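Local coordinates for protein AdeR (Acinetobacter baumannii, PDB 5X5L) that probably acts as a two-component response regulator, its C-terminal domain, the part in this crystal, binding an intercistronic DNA region to control transcription, at residues 3-17 with 32-46. Numbering follows the deposited sequence.
Sequences KLYKNIEIDTDTHSV and LTEYKIISFMIDQPH. With nucleotides of chain J.
With CG anti to the backbone N (chi1 177°), Y35 carries its ring away from helix 32-41 to lie against the H15 imidazole. The two rings form an offset stack, centroids 4.0 Å apart and planes 15° from parallel. V17 CG1 reaches Y35 CD1 at 3.8 Å, and I10 CG2 comes against the phenol end of the same ring. Further along the helix, I10 CD1 settles among I38, S39 and I42, lying 3.8 Å from I42 CG2. K3, extended beyond CG, carries its ammonium to S39: NZ donates to S39 O at 2.7 Å, tilted from the carbonyl plane, and to S39 OG at 3.1 Å. D43 adds a salt bridge, though the position of its OD1 is less certain. At the far end P45 CB sits over one face of the Y5 ring, 3.7 Å from its centroid; the ring's edge turns toward the face of H46, and Y5 OH is hydrogen-bonded to D100 OD2. At the start of the helix, T33 N donates a hydrogen bond to OP1 of DT15 of chain J at 2.8 Å. An N-terminal antiparallel sheet packed on the first helix in this way is characteristic of the OmpR/PhoB-type winged-helix DNA-binding domain.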
ATOM      1  N   LYS C   3      -0.557 -17.354   3.760  1.00 53.79           N
ATOM      2  CA  LYS C   3      -1.280 -18.630   3.589  1.00 53.10           C
ATOM      3  C   LYS C   3      -0.749 -19.449   2.408  1.00 53.49           C
ATOM      4  O   LYS C   3      -0.773 -18.974   1.274  1.00 52.84           O
ATOM      5  CB  LYS C   3      -2.777 -18.374   3.378  1.00 51.09           C
ATOM      6  CG  LYS C   3      -3.531 -17.927   4.603  1.00 50.96           C
ATOM      7  CD  LYS C   3      -4.962 -17.639   4.184  1.00 49.19           C
ATOM      8  CE  LYS C   3      -5.792 -17.082   5.309  1.00 49.25           C
ATOM      9  NZ  LYS C   3      -7.240 -17.078   4.989  1.00 47.87           N
ATOM     10  N   LEU C   4      -0.302 -20.680   2.670  1.00 54.86           N
ATOM     11  CA  LEU C   4       0.165 -21.596   1.634  1.00 55.72           C
ATOM     12  C   LEU C   4      -0.594 -22.923   1.743  1.00 55.75           C
ATOM     13  O   LEU C   4      -0.839 -23.416   2.851  1.00 56.36           O
ATOM     14  CB  LEU C   4       1.679 -21.845   1.805  1.00 58.27           C
ATOM     15  CG  LEU C   4       2.509 -22.102   0.540  1.00 59.49           C
ATOM     16  CD1 LEU C   4       3.897 -21.460   0.657  1.00 61.41           C
ATOM     17  CD2 LEU C   4       2.658 -23.594   0.215  1.00 61.05           C
ATOM     18  N   TYR C   5      -0.924 -23.502   0.590  1.00 55.46           N
ATOM     19  CA  TYR C   5      -1.392 -24.888   0.540  1.00 56.25           C
ATOM     20  C   TYR C   5      -1.217 -25.495  -0.847  1.00 57.00           C
ATOM     21  O   TYR C   5      -1.887 -25.063  -1.793  1.00 55.60           O
ATOM     22  CB  TYR C   5      -2.857 -25.021   0.998  1.00 54.62           C
ATOM     23  CG  TYR C   5      -3.437 -26.410   0.780  1.00 55.52           C
ATOM     24  CD1 TYR C   5      -3.158 -27.465   1.664  1.00 57.59           C
ATOM     25  CD2 TYR C   5      -4.261 -26.668  -0.311  1.00 54.65           C
ATOM     26  CE1 TYR C   5      -3.688 -28.729   1.455  1.00 58.77           C
ATOM     27  CE2 TYR C   5      -4.798 -27.919  -0.523  1.00 55.74           C
ATOM     28  CZ  TYR C   5      -4.511 -28.955   0.359  1.00 57.81           C
ATOM     29  OH  TYR C   5      -5.033 -30.212   0.153  1.00 59.26           O
ATOM     30  N   LYS C   6      -0.331 -26.494  -0.950  1.00 59.56           N
ATOM     31  CA  LYS C   6      -0.160 -27.315  -2.154  1.00 60.99           C
ATOM     32  C   LYS C   6      -0.234 -26.497  -3.439  1.00 60.03           C
ATOM     33  O   LYS C   6      -1.242 -26.519  -4.155  1.00 58.81           O
ATOM     34  CB  LYS C   6      -1.187 -28.452  -2.171  1.00 61.17           C
ATOM     35  CG  LYS C   6      -1.006 -29.520  -3.238  1.00 63.36           C
ATOM     36  CD  LYS C   6      -2.161 -30.523  -3.222  1.00 63.44           C
ATOM     37  CE  LYS C   6      -2.149 -31.467  -2.016  1.00 65.04           C
ATOM     38  NZ  LYS C   6      -0.962 -32.364  -2.011  1.00 68.58           N
ATOM     39  N   ASN C   7       0.825 -25.732  -3.705  1.00 60.79           N
ATOM     40  CA  ASN C   7       0.981 -24.990  -4.966  1.00 60.71           C
ATOM     41  C   ASN C   7       0.026 -23.765  -5.157  1.00 58.03           C
ATOM     42  O   ASN C   7      -0.058 -23.183  -6.240  1.00 58.04           O
ATOM     43  CB  ASN C   7       0.993 -26.005  -6.171  1.00 62.67           C
ATOM     44  CG  ASN C   7       1.220 -25.360  -7.493  1.00 63.28           C
ATOM     45  OD1 ASN C   7       2.349 -25.017  -7.848  1.00 65.13           O
ATOM     46  ND2 ASN C   7       0.168 -25.276  -8.311  1.00 62.23           N
ATOM     47  N   ILE C   8      -0.652 -23.340  -4.072  1.00 56.12           N
ATOM     48  CA  ILE C   8      -1.496 -22.131  -4.057  1.00 53.93           C
ATOM     49  C   ILE C   8      -1.047 -21.247  -2.897  1.00 53.56           C
ATOM     50  O   ILE C   8      -1.235 -21.603  -1.723  1.00 53.34           O
ATOM     51  CB  ILE C   8      -2.999 -22.461  -3.889  1.00 52.19           C
ATOM     52  CG1 ILE C   8      -3.507 -23.175  -5.149  1.00 52.71           C
ATOM     53  CG2 ILE C   8      -3.813 -21.190  -3.598  1.00 50.27           C
ATOM     54  CD1 ILE C   8      -4.993 -23.451  -5.202  1.00 51.30           C
ATOM     55  N   GLU C   9      -0.493 -20.082  -3.224  1.00 53.75           N
ATOM     56  CA  GLU C   9      -0.046 -19.108  -2.231  1.00 53.71           C
ATOM     57  C   GLU C   9      -0.977 -17.902  -2.261  1.00 52.06           C
ATOM     58  O   GLU C   9      -1.308 -17.401  -3.331  1.00 51.81           O
ATOM     59  CB  GLU C   9       1.400 -18.694  -2.531  1.00 55.77           C
ATOM     60  CG  GLU C   9       2.008 -17.738  -1.522  1.00 56.26           C
ATOM     61  CD  GLU C   9       3.504 -17.565  -1.662  1.00 58.71           C
ATOM     62  OE1 GLU C   9       4.163 -18.285  -2.437  1.00 60.22           O
ATOM     63  OE2 GLU C   9       4.046 -16.682  -0.978  1.00 59.41           O
ATOM     64  N   ILE C  10      -1.404 -17.463  -1.083  1.00 51.30           N
ATOM     65  CA  ILE C  10      -2.175 -16.230  -0.914  1.00 50.24           C
ATOM     66  C   ILE C  10      -1.370 -15.292  -0.024  1.00 51.31           C
ATOM     67  O   ILE C  10      -1.104 -15.611   1.132  1.00 51.83           O
ATOM     68  CB  ILE C  10      -3.553 -16.503  -0.277  1.00 48.72           C
ATOM     69  CG1 ILE C  10      -4.369 -17.436  -1.177  1.00 47.91           C
ATOM     70  CG2 ILE C  10      -4.282 -15.188   0.007  1.00 48.10           C
ATOM     71  CD1 ILE C  10      -5.674 -17.888  -0.565  1.00 46.74           C
ATOM     72  N   ASP C  11      -0.956 -14.161  -0.587  1.00 51.99           N
ATOM     73  CA  ASP C  11      -0.335 -13.075   0.168  1.00 53.17           C
ATOM     74  C   ASP C  11      -1.461 -12.129   0.581  1.00 52.24           C
ATOM     75  O   ASP C  11      -2.062 -11.452  -0.266  1.00 51.83           O
ATOM     76  CB  ASP C  11       0.699 -12.348  -0.697  1.00 54.82           C
ATOM     77  CG  ASP C  11       1.457 -11.262   0.055  1.00 56.45           C
ATOM     78  OD1 ASP C  11       1.193 -11.035   1.262  1.00 56.41           O
ATOM     79  OD2 ASP C  11       2.333 -10.626  -0.596  1.00 58.13           O
ATOM     80  N   THR C  12      -1.755 -12.101   1.883  1.00 52.24           N
ATOM     81  CA  THR C  12      -2.919 -11.366   2.407  1.00 51.58           C
ATOM     82  C   THR C  12      -2.721  -9.840   2.445  1.00 52.87           C
ATOM     83  O   THR C  12      -3.724  -9.109   2.423  1.00 52.51           O
ATOM     84  CB  THR C  12      -3.307 -11.868   3.810  1.00 51.61           C
ATOM     85  OG1 THR C  12      -4.565 -11.314   4.220  1.00 51.04           O
ATOM     86  CG2 THR C  12      -2.219 -11.547   4.852  1.00 53.62           C
ATOM     87  N   ASP C  13      -1.475  -9.367   2.492  1.00 54.63           N
ATOM     88  CA  ASP C  13      -1.198  -7.921   2.547  1.00 56.30           C
ATOM     89  C   ASP C  13      -1.403  -7.239   1.187  1.00 56.39           C
ATOM     90  O   ASP C  13      -1.963  -6.133   1.108  1.00 57.09           O
ATOM     91  CB  ASP C  13       0.224  -7.617   3.066  1.00 58.55           C
ATOM     92  CG  ASP C  13       0.697  -8.543   4.183  1.00 58.85           C
ATOM     93  OD1 ASP C  13      -0.136  -9.212   4.847  1.00 57.65           O
ATOM     94  OD2 ASP C  13       1.940  -8.589   4.382  1.00 60.63           O
ATOM     95  N   THR C  14      -0.929  -7.893   0.128  1.00 56.08           N
ATOM     96  CA  THR C  14      -1.150  -7.420  -1.227  1.00 56.33           C
ATOM     97  C   THR C  14      -2.508  -7.795  -1.836  1.00 54.52           C
ATOM     98  O   THR C  14      -2.845  -7.244  -2.877  1.00 55.05           O
ATOM     99  CB  THR C  14      -0.015  -7.897  -2.174  1.00 57.36           C
ATOM    100  OG1 THR C  14       0.130  -9.308  -2.077  1.00 56.20           O
ATOM    101  CG2 THR C  14       1.310  -7.258  -1.817  1.00 59.73           C
ATOM    102  N   HIS C  15      -3.268  -8.731  -1.234  1.00 52.72           N
ATOM    103  CA  HIS C  15      -4.500  -9.298  -1.824  1.00 51.09           C
ATOM    104  C   HIS C  15      -4.248 -10.103  -3.110  1.00 50.92           C
ATOM    105  O   HIS C  15      -5.121 -10.208  -3.983  1.00 50.38           O
ATOM    106  CB  HIS C  15      -5.552  -8.192  -2.037  1.00 51.35           C
ATOM    107  CG  HIS C  15      -6.708  -8.247  -1.084  1.00 50.34           C
ATOM    108  ND1 HIS C  15      -7.994  -8.485  -1.528  1.00 49.33           N
ATOM    109  CD2 HIS C  15      -6.782  -8.090   0.259  1.00 50.52           C
ATOM    110  CE1 HIS C  15      -8.816  -8.475  -0.495  1.00 48.87           C
ATOM    111  NE2 HIS C  15      -8.107  -8.244   0.600  1.00 49.62           N
ATOM    112  N   SER C  16      -3.062 -10.705  -3.198  1.00 51.66           N
ATOM    113  CA  SER C  16      -2.644 -11.468  -4.366  1.00 52.06           C
ATOM    114  C   SER C  16      -2.758 -12.968  -4.094  1.00 51.01           C
ATOM    115  O   SER C  16      -2.444 -13.414  -2.990  1.00 50.77           O
ATOM    116  CB  SER C  16      -1.194 -11.129  -4.708  1.00 54.16           C
ATOM    117  OG  SER C  16      -0.950  -9.748  -4.519  1.00 55.38           O
ATOM    118  N   VAL C  17      -3.195 -13.735  -5.107  1.00 50.75           N
ATOM    119  CA  VAL C  17      -3.141 -15.199  -5.050  1.00 50.39           C
ATOM    120  C   VAL C  17      -2.239 -15.686  -6.191  1.00 52.10           C
ATOM    121  O   VAL C  17      -2.462 -15.337  -7.353  1.00 52.80           O
ATOM    122  CB  VAL C  17      -4.538 -15.834  -5.161  1.00 48.89           C
ATOM    123  CG1 VAL C  17      -5.462 -15.246  -4.102  1.00 47.58           C
ATOM    124  CG2 VAL C  17      -5.097 -15.574  -6.521  1.00 49.26           C
ATOM    125  N   LEU C  32     -13.158  -9.765  -5.943  1.00 47.76           N
ATOM    126  CA  LEU C  32     -13.194  -9.724  -4.478  1.00 47.00           C
ATOM    127  C   LEU C  32     -13.904 -10.940  -3.891  1.00 45.55           C
ATOM    128  O   LEU C  32     -13.380 -11.565  -2.971  1.00 44.84           O
ATOM    129  CB  LEU C  32     -13.861  -8.444  -3.969  1.00 48.11           C
ATOM    130  CG  LEU C  32     -13.855  -8.239  -2.446  1.00 47.93           C
ATOM    131  CD1 LEU C  32     -12.437  -8.096  -1.914  1.00 48.17           C
ATOM    132  CD2 LEU C  32     -14.654  -7.004  -2.072  1.00 49.44           C
ATOM    133  N   THR C  33     -15.090 -11.264  -4.410  1.00 45.43           N
ATOM    134  CA  THR C  33     -15.806 -12.476  -3.999  1.00 44.38           C
ATOM    135  C   THR C  33     -14.936 -13.719  -4.165  1.00 43.68           C
ATOM    136  O   THR C  33     -14.790 -14.505  -3.239  1.00 43.05           O
ATOM    137  CB  THR C  33     -17.113 -12.665  -4.795  1.00 44.71           C
ATOM    138  OG1 THR C  33     -17.917 -11.502  -4.605  1.00 45.69           O
ATOM    139  CG2 THR C  33     -17.866 -13.896  -4.303  1.00 43.91           C
ATOM    140  N   GLU C  34     -14.353 -13.864  -5.353  1.00 44.19           N
ATOM    141  CA  GLU C  34     -13.453 -14.982  -5.678  1.00 44.04           C
ATOM    142  C   GLU C  34     -12.246 -15.063  -4.729  1.00 43.83           C
ATOM    143  O   GLU C  34     -11.858 -16.150  -4.311  1.00 43.51           O
ATOM    144  CB  GLU C  34     -12.991 -14.892  -7.134  1.00 45.15           C
ATOM    145  CG  GLU C  34     -14.088 -15.191  -8.155  1.00 45.69           C
ATOM    146  CD  GLU C  34     -13.772 -14.733  -9.585  1.00 47.34           C
ATOM    147  OE1 GLU C  34     -12.642 -14.271  -9.863  1.00 48.12           O
ATOM    148  OE2 GLU C  34     -14.673 -14.838 -10.447  1.00 48.15           O
ATOM    149  N   TYR C  35     -11.663 -13.918  -4.388  1.00 44.30           N
ATOM    150  CA  TYR C  35     -10.558 -13.868  -3.420  1.00 44.38           C
ATOM    151  C   TYR C  35     -11.002 -14.378  -2.046  1.00 43.71           C
ATOM    152  O   TYR C  35     -10.284 -15.131  -1.399  1.00 43.74           O
ATOM    153  CB  TYR C  35     -10.010 -12.436  -3.276  1.00 45.32           C
ATOM    154  CG  TYR C  35      -8.926 -12.320  -2.234  1.00 45.69           C
ATOM    155  CD1 TYR C  35      -7.592 -12.549  -2.578  1.00 46.43           C
ATOM    156  CD2 TYR C  35      -9.219 -11.993  -0.915  1.00 45.65           C
ATOM    157  CE1 TYR C  35      -6.574 -12.442  -1.632  1.00 47.07           C
ATOM    158  CE2 TYR C  35      -8.211 -11.892   0.034  1.00 46.33           C
ATOM    159  CZ  TYR C  35      -6.890 -12.115  -0.333  1.00 47.00           C
ATOM    160  OH  TYR C  35      -5.891 -12.009   0.615  1.00 47.94           O
ATOM    161  N   LYS C  36     -12.173 -13.939  -1.602  1.00 43.48           N
ATOM    162  CA  LYS C  36     -12.709 -14.343  -0.298  1.00 43.22           C
ATOM    163  C   LYS C  36     -12.954 -15.853  -0.230  1.00 42.76           C
ATOM    164  O   LYS C  36     -12.622 -16.482   0.762  1.00 42.96           O
ATOM    165  CB  LYS C  36     -14.004 -13.590   0.035  1.00 43.42           C
ATOM    166  CG  LYS C  36     -13.795 -12.128   0.384  1.00 44.36           C
ATOM    167  CD  LYS C  36     -15.036 -11.494   0.998  1.00 44.95           C
ATOM    168  CE  LYS C  36     -14.805  -9.978   0.987  1.00 46.26           C
ATOM    169  NZ  LYS C  36     -15.854  -9.191   1.684  1.00 47.39           N
ATOM    170  N   ILE C  37     -13.508 -16.418  -1.295  1.00 42.46           N
ATOM    171  CA  ILE C  37     -13.766 -17.857  -1.382  1.00 42.34           C
ATOM    172  C   ILE C  37     -12.471 -18.648  -1.192  1.00 42.74           C
ATOM    173  O   ILE C  37     -12.376 -19.456  -0.264  1.00 43.04           O
ATOM    174  CB  ILE C  37     -14.473 -18.231  -2.713  1.00 42.34           C
ATOM    175  CG1 ILE C  37     -15.923 -17.725  -2.677  1.00 42.23           C
ATOM    176  CG2 ILE C  37     -14.462 -19.737  -2.948  1.00 42.64           C
ATOM    177  CD1 ILE C  37     -16.669 -17.859  -3.986  1.00 42.55           C
ATOM    178  N   ILE C  38     -11.482 -18.399  -2.048  1.00 43.07           N
ATOM    179  CA  ILE C  38     -10.207 -19.127  -1.986  1.00 43.80           C
ATOM    180  C   ILE C  38      -9.452 -18.911  -0.667  1.00 44.16           C
ATOM    181  O   ILE C  38      -8.826 -19.845  -0.152  1.00 44.89           O
ATOM    182  CB  ILE C  38      -9.300 -18.818  -3.211  1.00 44.44           C
ATOM    183  CG1 ILE C  38      -8.091 -19.764  -3.284  1.00 45.53           C
ATOM    184  CG2 ILE C  38      -8.800 -17.383  -3.200  1.00 44.56           C
ATOM    185  CD1 ILE C  38      -8.468 -21.219  -3.477  1.00 45.97           C
ATOM    186  N   SER C  39      -9.516 -17.694  -0.128  1.00 43.99           N
ATOM    187  CA  SER C  39      -8.861 -17.370   1.144  1.00 44.64           C
ATOM    188  C   SER C  39      -9.590 -17.982   2.345  1.00 44.79           C
ATOM    189  O   SER C  39      -8.966 -18.285   3.361  1.00 45.74           O
ATOM    190  CB  SER C  39      -8.758 -15.853   1.308  1.00 44.80           C
ATOM    191  OG  SER C  39      -7.910 -15.515   2.387  1.00 45.81           O
ATOM    192  N   PHE C  40     -10.908 -18.144   2.230  1.00 44.12           N
ATOM    193  CA  PHE C  40     -11.736 -18.764   3.272  1.00 44.50           C
ATOM    194  C   PHE C  40     -11.513 -20.268   3.322  1.00 45.09           C
ATOM    195  O   PHE C  40     -11.295 -20.833   4.396  1.00 46.19           O
ATOM    196  CB  PHE C  40     -13.219 -18.440   3.017  1.00 43.87           C
ATOM    197  CG  PHE C  40     -14.182 -18.983   4.050  1.00 44.51           C
ATOM    198  CD1 PHE C  40     -13.897 -18.934   5.415  1.00 45.69           C
ATOM    199  CD2 PHE C  40     -15.415 -19.507   3.645  1.00 44.25           C
ATOM    200  CE1 PHE C  40     -14.786 -19.453   6.332  1.00 46.65           C
ATOM    201  CE2 PHE C  40     -16.315 -19.995   4.577  1.00 45.13           C
ATOM    202  CZ  PHE C  40     -15.998 -19.960   5.928  1.00 46.36           C
ATOM    203  N   MET C  41     -11.561 -20.907   2.153  1.00 44.68           N
ATOM    204  CA  MET C  41     -11.474 -22.373   2.054  1.00 45.51           C
ATOM    205  C   MET C  41     -10.073 -22.944   2.272  1.00 46.72           C
ATOM    206  O   MET C  41      -9.948 -24.083   2.712  1.00 47.98           O
ATOM    207  CB  MET C  41     -12.033 -22.852   0.713  1.00 45.08           C
ATOM    208  CG  MET C  41     -13.527 -22.558   0.565  1.00 44.35           C
ATOM    209  SD  MET C  41     -14.367 -23.540  -0.688  1.00 44.57           S
ATOM    210  CE  MET C  41     -13.581 -22.800  -2.089  1.00 44.16           C
ATOM    211  N   ILE C  42      -9.028 -22.164   1.985  1.00 46.64           N
ATOM    212  CA  ILE C  42      -7.646 -22.618   2.196  1.00 48.05           C
ATOM    213  C   ILE C  42      -7.270 -22.798   3.680  1.00 49.32           C
ATOM    214  O   ILE C  42      -6.298 -23.486   3.990  1.00 50.94           O
ATOM    215  CB  ILE C  42      -6.634 -21.689   1.471  1.00 47.91           C
ATOM    216  CG1 ILE C  42      -5.283 -22.370   1.246  1.00 49.53           C
ATOM    217  CG2 ILE C  42      -6.436 -20.399   2.228  1.00 47.65           C
ATOM    218  CD1 ILE C  42      -4.466 -21.724   0.138  1.00 49.61           C
ATOM    219  N   ASP C  43      -8.029 -22.182   4.583  1.00 48.97           N
ATOM    220  CA  ASP C  43      -7.851 -22.376   6.034  1.00 50.53           C
ATOM    221  C   ASP C  43      -8.091 -23.823   6.434  1.00 51.98           C
ATOM    222  O   ASP C  43      -7.312 -24.388   7.199  1.00 53.97           O
ATOM    223  CB  ASP C  43      -8.814 -21.490   6.834  1.00 50.13           C
ATOM    224  CG  ASP C  43      -8.549 -20.005   6.641  1.00 49.30           C
ATOM    225  OD1 ASP C  43      -7.363 -19.580   6.654  1.00 49.94           O
ATOM    226  OD2 ASP C  43      -9.541 -19.258   6.492  1.00 48.29           O
ATOM    227  N   GLN C  44      -9.180 -24.392   5.919  1.00 51.26           N
ATOM    228  CA  GLN C  44      -9.526 -25.804   6.093  1.00 52.74           C
ATOM    229  C   GLN C  44      -9.707 -26.427   4.709  1.00 52.05           C
ATOM    230  O   GLN C  44     -10.841 -26.562   4.231  1.00 51.17           O
ATOM    231  CB  GLN C  44     -10.809 -25.938   6.918  1.00 53.07           C
ATOM    232  CG  GLN C  44     -10.647 -25.558   8.379  1.00 54.54           C
ATOM    233  CD  GLN C  44     -11.836 -25.989   9.219  1.00 55.68           C
ATOM    234  OE1 GLN C  44     -12.067 -27.175   9.428  1.00 57.38           O
ATOM    235  NE2 GLN C  44     -12.593 -25.019   9.717  1.00 55.11           N
ATOM    236  N   PRO C  45      -8.587 -26.794   4.041  1.00 52.74           N
ATOM    237  CA  PRO C  45      -8.663 -27.246   2.633  1.00 52.32           C
ATOM    238  C   PRO C  45      -9.625 -28.408   2.446  1.00 53.16           C
ATOM    239  O   PRO C  45     -10.472 -28.345   1.553  1.00 52.09           O
ATOM    240  CB  PRO C  45      -7.224 -27.695   2.337  1.00 53.94           C
ATOM    241  CG  PRO C  45      -6.369 -27.036   3.357  1.00 54.41           C
ATOM    242  CD  PRO C  45      -7.221 -26.923   4.586  1.00 54.41           C
ATOM    243  N   HIS C  46      -9.522 -29.422   3.311  1.00 55.32           N
ATOM    244  CA  HIS C  46     -10.300 -30.652   3.156  1.00 56.76           C
ATOM    245  C   HIS C  46     -11.740 -30.567   3.664  1.00 56.15           C
ATOM    246  O   HIS C  46     -12.524 -31.471   3.404  1.00 57.18           O
ATOM    247  CB  HIS C  46      -9.569 -31.823   3.805  1.00 59.86           C
ATOM    248  CG  HIS C  46      -8.150 -31.954   3.346  1.00 60.88           C
ATOM    249  ND1 HIS C  46      -7.816 -32.305   2.057  1.00 61.07           N
ATOM    250  CD2 HIS C  46      -6.981 -31.720   3.983  1.00 61.94           C
ATOM    251  CE1 HIS C  46      -6.505 -32.325   1.927  1.00 62.30           C
ATOM    252  NE2 HIS C  46      -5.971 -31.969   3.083  1.00 62.78           N
TER
ATOM    253  P    DT J  15     -17.574 -10.001  -7.416  1.00 58.20           P
ATOM    254  OP1  DT J  15     -16.652  -9.952  -6.259  1.00 58.01           O
ATOM    255  OP2  DT J  15     -17.376 -11.031  -8.465  1.00 58.41           O
ATOM    256  O5'  DT J  15     -19.057 -10.089  -6.845  1.00 58.47           O
ATOM    257  C5'  DT J  15     -19.722  -8.925  -6.328  1.00 58.56           C
ATOM    258  C4'  DT J  15     -21.158  -8.937  -6.788  1.00 59.20           C
ATOM    259  O4'  DT J  15     -21.227  -8.697  -8.210  1.00 59.39           O
ATOM    260  C3'  DT J  15     -21.854 -10.277  -6.551  1.00 59.65           C
ATOM    261  O3'  DT J  15     -22.957 -10.104  -5.666  1.00 60.32           O
ATOM    262  C2'  DT J  15     -22.304 -10.722  -7.931  1.00 59.99           C
ATOM    263  C1'  DT J  15     -22.319  -9.432  -8.721  1.00 60.04           C
ATOM    264  N1   DT J  15     -22.137  -9.557 -10.187  1.00 60.25           N
ATOM    265  C2   DT J  15     -23.126  -9.093 -11.028  1.00 61.11           C
ATOM    266  O2   DT J  15     -24.172  -8.613 -10.625  1.00 61.76           O
ATOM    267  N3   DT J  15     -22.846  -9.219 -12.367  1.00 61.43           N
ATOM    268  C4   DT J  15     -21.703  -9.751 -12.934  1.00 61.00           C
ATOM    269  O4   DT J  15     -21.591  -9.798 -14.156  1.00 61.54           O
ATOM    270  C5   DT J  15     -20.703 -10.211 -11.994  1.00 60.13           C
ATOM    271  C7   DT J  15     -19.434 -10.810 -12.515  1.00 59.90           C
ATOM    272  C6   DT J  15     -20.966 -10.090 -10.686  1.00 59.80           C
TER